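Local coordinates for protein Tv2483 (Treponema vincentii, PDB 6DET) that binds L-arginine with high selectivity, probably as the solute-binding lipoprotein of an ABC transporter for this amino acid, at residues 179-183 with 184-188; 225-228 with 229-232; 244-247 with 248-252. One frame throughout, in Å; residues are numbered along the deposited sequence.

Interaction 1: residues 179-183 with 184-188; sequences YEALD and SGTCD
Ala181 and Gly185 meet where helix 175-184 ends: the chain leaves helical geometry at Gly185, with phi 88°. The carbonyl of Ala181 faces three successive backbone N-H groups there. Gly185 N lies 2.9 Å from Ala181 O and Thr186 N lies 3.1 Å from it, but both bonds are bent and weak. Cys187 N is better aligned on the same oxygen but long, so this bond is weak too. Ala181 O is thus shared among three weak bonds, two of them bent and one long.

One residue earlier, Glu180 O has two partners, both from Ser184. Ser184 N donates to Glu180 O at 2.7 Å, along a bent path. The hydroxyl Ser184 OG donates to Glu180 O at 2.6 Å from above the carbonyl plane. The two donors come from opposite faces of that plane. The hydroxyl can fold back because OG is anti to its own carbonyl carbon (chi1 -68°).

The apolar side of the turn is built round Ala181 and Cys187. Ala181 CB touches Thr186 CB and lies 3.7 Å from Cys187 SG. The sulfur sits between its own backbone N and carbonyl carbon (chi1 66°). That position also brings Cys187 SG to 3.7 Å from Leu182 N. Leu182 reaches past the turn, and its CD1 tip lies 3.6 Å from Asp188 O. Outside the turn, Asp183 OD1 bonds to Tyr207, and Asp188 OD2 bonds to the backbone N of Thr144.

This is a helix C-terminus ended by a glycine with positive phi. It forms the return of a beta-alpha-beta crossover in an alpha/beta lobe. Helix 175-184 links strand 167-172 to strand 189-193; both run parallel to strand 143-148, which pairs with each of them.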
loop_
_atom_site.group_PDB
_atom_site.type_symbol
_atom_site.label_atom_id
_atom_site.label_comp_id
_atom_site.label_asym_id
_atom_site.label_seq_id
_atom_site.Cartn_x
_atom_site.Cartn_y
_atom_site.Cartn_z
ATOM N N TYR A 179 11.350 11.568 -3.569
ATOM C CA TYR A 179 11.551 12.913 -3.033
ATOM C C TYR A 179 12.939 13.431 -3.352
ATOM O O TYR A 179 13.121 14.644 -3.536
ATOM C CB TYR A 179 11.296 12.918 -1.521
ATOM C CG TYR A 179 9.825 12.875 -1.194
ATOM C CD1 TYR A 179 9.072 14.038 -1.203
ATOM C CD2 TYR A 179 9.191 11.671 -0.874
ATOM C CE1 TYR A 179 7.744 14.021 -0.922
ATOM C CE2 TYR A 179 7.822 11.640 -0.590
ATOM C CZ TYR A 179 7.113 12.833 -0.619
ATOM O OH TYR A 179 5.768 12.873 -0.352
ATOM N N GLU A 180 13.920 12.534 -3.440
ATOM C CA GLU A 180 15.270 12.950 -3.816
ATOM C C GLU A 180 15.296 13.488 -5.238
ATOM O O GLU A 180 15.969 14.488 -5.518
ATOM C CB GLU A 180 16.244 11.783 -3.694
ATOM C CG GLU A 180 16.543 11.363 -2.276
ATOM C CD GLU A 180 17.225 10.010 -2.209
ATOM O OE1 GLU A 180 17.682 9.511 -3.262
ATOM O OE2 GLU A 180 17.297 9.444 -1.099
ATOM N N ALA A 181 14.597 12.822 -6.158
ATOM C CA ALA A 181 14.535 13.314 -7.529
ATOM C C ALA A 181 13.774 14.632 -7.588
ATOM O O ALA A 181 14.129 15.529 -8.360
ATOM C CB ALA A 181 13.884 12.268 -8.432
ATOM N N LEU A 182 12.740 14.772 -6.752
ATOM C CA LEU A 182 11.987 16.019 -6.699
ATOM C C LEU A 182 12.851 17.153 -6.165
ATOM O O LEU A 182 12.814 18.273 -6.694
ATOM C CB LEU A 182 10.725 15.844 -5.842
ATOM C CG LEU A 182 9.689 16.964 -5.946
ATOM C CD1 LEU A 182 9.192 17.110 -7.376
ATOM C CD2 LEU A 182 8.527 16.739 -5.002
ATOM N N ASP A 183 13.635 16.884 -5.119
ATOM C CA ASP A 183 14.611 17.868 -4.656
ATOM C C ASP A 183 15.700 18.092 -5.698
ATOM O O ASP A 183 16.214 19.211 -5.834
ATOM C CB ASP A 183 15.228 17.405 -3.328
ATOM C CG ASP A 183 14.186 17.160 -2.237
ATOM O OD1 ASP A 183 13.040 17.650 -2.353
ATOM O OD2 ASP A 183 14.516 16.466 -1.251
ATOM N N SER A 184 16.051 17.048 -6.454
ATOM C CA SER A 184 17.165 17.129 -7.395
ATOM C C SER A 184 16.819 17.940 -8.634
ATOM O O SER A 184 17.699 18.560 -9.222
ATOM C CB SER A 184 17.592 15.728 -7.844
ATOM O OG SER A 184 18.179 14.979 -6.797
ATOM N N GLY A 185 15.563 17.917 -9.077
ATOM C CA GLY A 185 15.251 18.358 -10.420
ATOM C C GLY A 185 15.351 17.263 -11.460
ATOM O O GLY A 185 15.207 17.546 -12.658
ATOM N N THR A 186 15.626 16.027 -11.034
ATOM C CA THR A 186 15.575 14.865 -11.914
ATOM C C THR A 186 14.165 14.639 -12.437
ATOM O O THR A 186 13.973 14.044 -13.505
ATOM C CB THR A 186 16.076 13.646 -11.133
ATOM O OG1 THR A 186 17.461 13.846 -10.815
ATOM C CG2 THR A 186 15.901 12.349 -11.913
ATOM N N CYS A 187 13.171 15.087 -11.685
ATOM C CA CYS A 187 11.790 15.080 -12.137
ATOM C C CYS A 187 11.141 16.370 -11.662
ATOM O O CYS A 187 11.662 17.059 -10.786
ATOM C CB CYS A 187 11.029 13.874 -11.606
ATOM S SG CYS A 187 10.843 13.913 -9.823
ATOM N N ASP A 188 9.985 16.682 -12.248
ATOM C CA ASP A 188 9.206 17.864 -11.901
ATOM C C ASP A 188 8.082 17.571 -10.924
ATOM O O ASP A 188 7.560 18.499 -10.294
ATOM C CB ASP A 188 8.594 18.472 -13.161
ATOM C CG ASP A 188 9.624 18.762 -14.221
ATOM O OD1 ASP A 188 10.331 19.765 -14.048
ATOM O OD2 ASP A 188 9.701 18.004 -15.217
#

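Interaction 2: residues 225-228 with 229-232; sequences QADA and SLVA
Val231 packs back onto the carbonyl of Asp227, at the start of helix 228-243. Its CB lies 3.6 Å from Asp227 O and slightly farther from Ala228 O. From CB the side chain forks. With CG1 anti to the backbone N (chi1 168°), CG2 is left beside that N and comes 3.3 Å from Asp227 O. Beyond the two segments, the valine side chain touches Phe223 and Arg114.

The same oxygen, Asp227 O, takes a fairly straight hydrogen bond from Val231 N at 3.1 Å. The next helical bond runs from Ala232 N to Ala228 O at 2.9 Å. Leu230 CB also borders Asp227 O.

Asp227 holds the N-cap position, but its carboxylate does not cap the helix; it forms a salt bridge with Arg224 instead. Two amides of the first turn have side-chain partners in the N-terminal part of the chain: Ser229 N bonds to Asp26, and Leu230 N to Ser28.

The arrangement is a helix N-terminus entered through an inverse gamma turn centred on Asp227, where strand 215-223 passes into helix 228-243.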
loop_
_atom_site.group_PDB
_atom_site.type_symbol
_atom_site.label_atom_id
_atom_site.label_comp_id
_atom_site.label_asym_id
_atom_site.label_seq_id
_atom_site.Cartn_x
_atom_site.Cartn_y
_atom_site.Cartn_z
ATOM N N GLN A 225 -4.100 -16.833 -5.703
ATOM C CA GLN A 225 -5.444 -16.917 -6.275
ATOM C C GLN A 225 -6.243 -18.077 -5.696
ATOM O O GLN A 225 -7.433 -17.932 -5.382
ATOM C CB GLN A 225 -5.350 -17.058 -7.797
ATOM C CG GLN A 225 -4.843 -15.811 -8.471
ATOM C CD GLN A 225 -4.448 -16.045 -9.902
ATOM O OE1 GLN A 225 -3.432 -16.692 -10.190
ATOM N NE2 GLN A 225 -5.254 -15.535 -10.817
ATOM N N ALA A 226 -5.616 -19.234 -5.551
ATOM C CA ALA A 226 -6.330 -20.429 -5.135
ATOM C C ALA A 226 -6.643 -20.467 -3.643
ATOM O O ALA A 226 -7.338 -21.381 -3.202
ATOM C CB ALA A 226 -5.493 -21.657 -5.499
ATOM N N ASP A 227 -6.106 -19.550 -2.841
ATOM C CA ASP A 227 -6.045 -19.752 -1.385
ATOM C C ASP A 227 -7.291 -19.181 -0.690
ATOM O O ASP A 227 -7.239 -18.319 0.193
ATOM C CB ASP A 227 -4.756 -19.144 -0.830
ATOM C CG ASP A 227 -3.514 -19.969 -1.161
ATOM O OD1 ASP A 227 -3.611 -20.919 -1.983
ATOM O OD2 ASP A 227 -2.420 -19.659 -0.608
ATOM N N ALA A 228 -8.436 -19.737 -1.068
ATOM C CA ALA A 228 -9.718 -19.250 -0.560
ATOM C C ALA A 228 -9.900 -19.521 0.940
ATOM O O ALA A 228 -10.381 -18.649 1.677
ATOM C CB ALA A 228 -10.843 -19.867 -1.368
ATOM N N SER A 229 -9.522 -20.706 1.434
ATOM C CA SER A 229 -9.737 -20.997 2.853
ATOM C C SER A 229 -8.837 -20.140 3.744
ATOM O O SER A 229 -9.250 -19.711 4.833
ATOM C CB SER A 229 -9.498 -22.491 3.127
ATOM O OG SER A 229 -8.152 -22.825 2.762
ATOM N N LEU A 230 -7.599 -19.889 3.312
ATOM C CA LEU A 230 -6.732 -18.987 4.064
ATOM C C LEU A 230 -7.344 -17.590 4.136
ATOM O O LEU A 230 -7.417 -16.984 5.210
ATOM C CB LEU A 230 -5.342 -18.924 3.419
ATOM C CG LEU A 230 -4.362 -17.918 4.041
ATOM C CD1 LEU A 230 -4.187 -18.198 5.525
ATOM C CD2 LEU A 230 -2.982 -17.961 3.335
ATOM N N VAL A 231 -7.822 -17.079 3.005
ATOM C CA VAL A 231 -8.360 -15.718 2.988
ATOM C C VAL A 231 -9.634 -15.648 3.824
ATOM O O VAL A 231 -9.846 -14.687 4.572
ATOM C CB VAL A 231 -8.593 -15.248 1.542
ATOM C CG1 VAL A 231 -9.422 -13.941 1.499
ATOM C CG2 VAL A 231 -7.284 -15.045 0.828
ATOM N N ALA A 232 -10.499 -16.667 3.727
ATOM C CA ALA A 232 -11.724 -16.683 4.532
ATOM C C ALA A 232 -11.417 -16.663 6.025
ATOM O O ALA A 232 -12.098 -15.974 6.794
ATOM C CB ALA A 232 -12.578 -17.909 4.199
#

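Interaction 3: residues 244-247 with 248-252; sequences DETI and PNFSR
Thr246 meets Phe250 one turn along this helix start, and Glu245 reaches Arg252 at its outer side. The tighter part is mostly apolar. The Thr246 side chain runs alongside that of Phe250. The methyl Thr246 CG2 is 3.7 Å from Phe250 CE2 and equally near CZ. It is turned there by its position anti to the backbone N. Thr246 O sits over one ring face of Phe250, near its border. Ile247 and Pro248 are buried. Ile247 CB lies 3.4 Å from Pro248 CD, a closeness largely set by the peptide bond that joins them. Regular helical bonds run along the backbone, such as Ser251 N to Ile247 O at 2.8 Å.

The helix start is held by Asp244. Its OD1 accepts from Thr246 N at 3.0 Å, nearly along the C-O axis, which makes an Asx turn. Thr246 OG1 donates to the same Asp244 OD1 at 2.7 Å, from above the carboxylate plane.

The outer side is looser. Glu245 is poorly ordered. Both it and Arg252 touch a crystal neighbour. A bend at chi2 (-68°) folds the carboxylate back against Pro248 CB and CG, and the two side chains cross at about a right angle. Glu245 OE1 meets Arg252 NH1 at 3.0 Å in a nearly straight salt bridge, in the guanidinium plane. The carboxylate itself is turned 36° from that plane. Its position, and hence the bridge, is less certain and may be influenced by the crystal. Arg252 NH1 also bonds to Asn249 OD1 at 2.9 Å.

Helix 246-255 follows helix 228-243 through a short turn. Ile247 packs on Leu238 and Met241 of helix 228-243. On helix 61-73, Tyr61 touches Ile247, Phe250 and Ser251, and Arg72 forms a salt bridge with Asp244.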
loop_
_atom_site.group_PDB
_atom_site.type_symbol
_atom_site.label_atom_id
_atom_site.label_comp_id
_atom_site.label_asym_id
_atom_site.label_seq_id
_atom_site.Cartn_x
_atom_site.Cartn_y
_atom_site.Cartn_z
ATOM N N ASP A 244 -14.783 -5.136 17.222
ATOM C CA ASP A 244 -14.447 -4.976 18.628
ATOM C C ASP A 244 -13.522 -3.791 18.872
ATOM O O ASP A 244 -13.047 -3.623 19.997
ATOM C CB ASP A 244 -13.855 -6.270 19.219
ATOM C CG ASP A 244 -12.405 -6.556 18.815
ATOM O OD1 ASP A 244 -11.729 -5.687 18.239
ATOM O OD2 ASP A 244 -11.932 -7.688 19.139
ATOM N N GLU A 245 -13.278 -2.972 17.849
ATOM C CA GLU A 245 -12.614 -1.664 17.910
ATOM C C GLU A 245 -11.098 -1.784 17.974
ATOM O O GLU A 245 -10.416 -0.741 18.090
ATOM C CB GLU A 245 -13.091 -0.799 19.085
ATOM C CG GLU A 245 -14.452 -0.155 18.827
ATOM C CD GLU A 245 -14.395 0.900 17.726
ATOM O OE1 GLU A 245 -13.545 1.809 17.825
ATOM O OE2 GLU A 245 -15.187 0.815 16.761
ATOM N N THR A 246 -10.537 -2.990 17.880
ATOM C CA THR A 246 -9.077 -3.121 17.884
ATOM C C THR A 246 -8.468 -2.403 16.687
ATOM O O THR A 246 -7.505 -1.634 16.827
ATOM C CB THR A 246 -8.672 -4.596 17.880
ATOM O OG1 THR A 246 -9.210 -5.243 19.036
ATOM C CG2 THR A 246 -7.157 -4.743 17.913
ATOM N N ILE A 247 -9.025 -2.619 15.500
ATOM C CA ILE A 247 -8.429 -2.033 14.303
ATOM C C ILE A 247 -8.738 -0.537 14.265
ATOM O O ILE A 247 -7.824 0.267 14.006
ATOM C CB ILE A 247 -8.889 -2.767 13.033
ATOM C CG1 ILE A 247 -8.185 -4.121 12.970
ATOM C CG2 ILE A 247 -8.520 -1.952 11.790
ATOM C CD1 ILE A 247 -8.596 -5.050 11.822
ATOM N N PRO A 248 -9.978 -0.105 14.535
ATOM C CA PRO A 248 -10.231 1.342 14.647
ATOM C C PRO A 248 -9.269 2.041 15.585
ATOM O O PRO A 248 -8.837 3.166 15.315
ATOM C CB PRO A 248 -11.674 1.388 15.164
ATOM C CG PRO A 248 -12.319 0.185 14.497
ATOM C CD PRO A 248 -11.242 -0.875 14.573
ATOM N N ASN A 249 -8.925 1.401 16.693
ATOM C CA ASN A 249 -8.001 2.015 17.625
ATOM C C ASN A 249 -6.569 1.982 17.108
ATOM O O ASN A 249 -5.818 2.928 17.355
ATOM C CB ASN A 249 -8.121 1.354 18.992
ATOM C CG ASN A 249 -9.326 1.862 19.758
ATOM O OD1 ASN A 249 -9.868 2.925 19.439
ATOM N ND2 ASN A 249 -9.764 1.107 20.752
ATOM N N PHE A 250 -6.178 0.940 16.367
ATOM C CA PHE A 250 -4.905 1.004 15.643
ATOM C C PHE A 250 -4.906 2.187 14.683
ATOM O O PHE A 250 -3.893 2.870 14.517
ATOM C CB PHE A 250 -4.635 -0.274 14.831
ATOM C CG PHE A 250 -4.291 -1.535 15.645
ATOM C CD1 PHE A 250 -3.669 -1.480 16.887
ATOM C CD2 PHE A 250 -4.570 -2.790 15.101
ATOM C CE1 PHE A 250 -3.349 -2.654 17.579
ATOM C CE2 PHE A 250 -4.263 -3.943 15.793
ATOM C CZ PHE A 250 -3.655 -3.873 17.030
ATOM N N SER A 251 -6.019 2.400 13.983
ATOM C CA SER A 251 -6.089 3.518 13.048
ATOM C C SER A 251 -5.940 4.854 13.770
ATOM O O SER A 251 -5.258 5.769 13.280
ATOM C CB SER A 251 -7.413 3.463 12.289
ATOM O OG SER A 251 -7.530 4.551 11.385
ATOM N N ARG A 252 -6.592 4.999 14.927
ATOM C CA ARG A 252 -6.484 6.243 15.688
ATOM C C ARG A 252 -5.046 6.457 16.145
ATOM O O ARG A 252 -4.531 7.576 16.098
ATOM C CB ARG A 252 -7.450 6.218 16.881
ATOM C CG ARG A 252 -8.927 6.144 16.469
ATOM C CD ARG A 252 -9.891 6.303 17.644
ATOM N NE ARG A 252 -11.264 6.366 17.166
ATOM C CZ ARG A 252 -12.115 5.339 17.162
ATOM N NH1 ARG A 252 -11.746 4.152 17.633
ATOM N NH2 ARG A 252 -13.349 5.495 16.691
#

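How the interactions relate
The three contacts follow one another along the chain; none nests in or crosses another. Each is a local turn at a helix end, so none closes a long loop. Interaction 1 ends helix 175-184 and leads into strand 189-193. Interaction 2 then carries strand 215-223 into helix 228-243. Interaction 3 starts helix 246-255, the next helix after 228-243. Interaction 1 lies on the opposite side of the chain's centre from the other two, with centres 41 Å from interaction 2 and 36 Å from interaction 3. Interactions 2 and 3 come within about 12 Å at their nearest atoms, without touching. Helix 228-243 joins them.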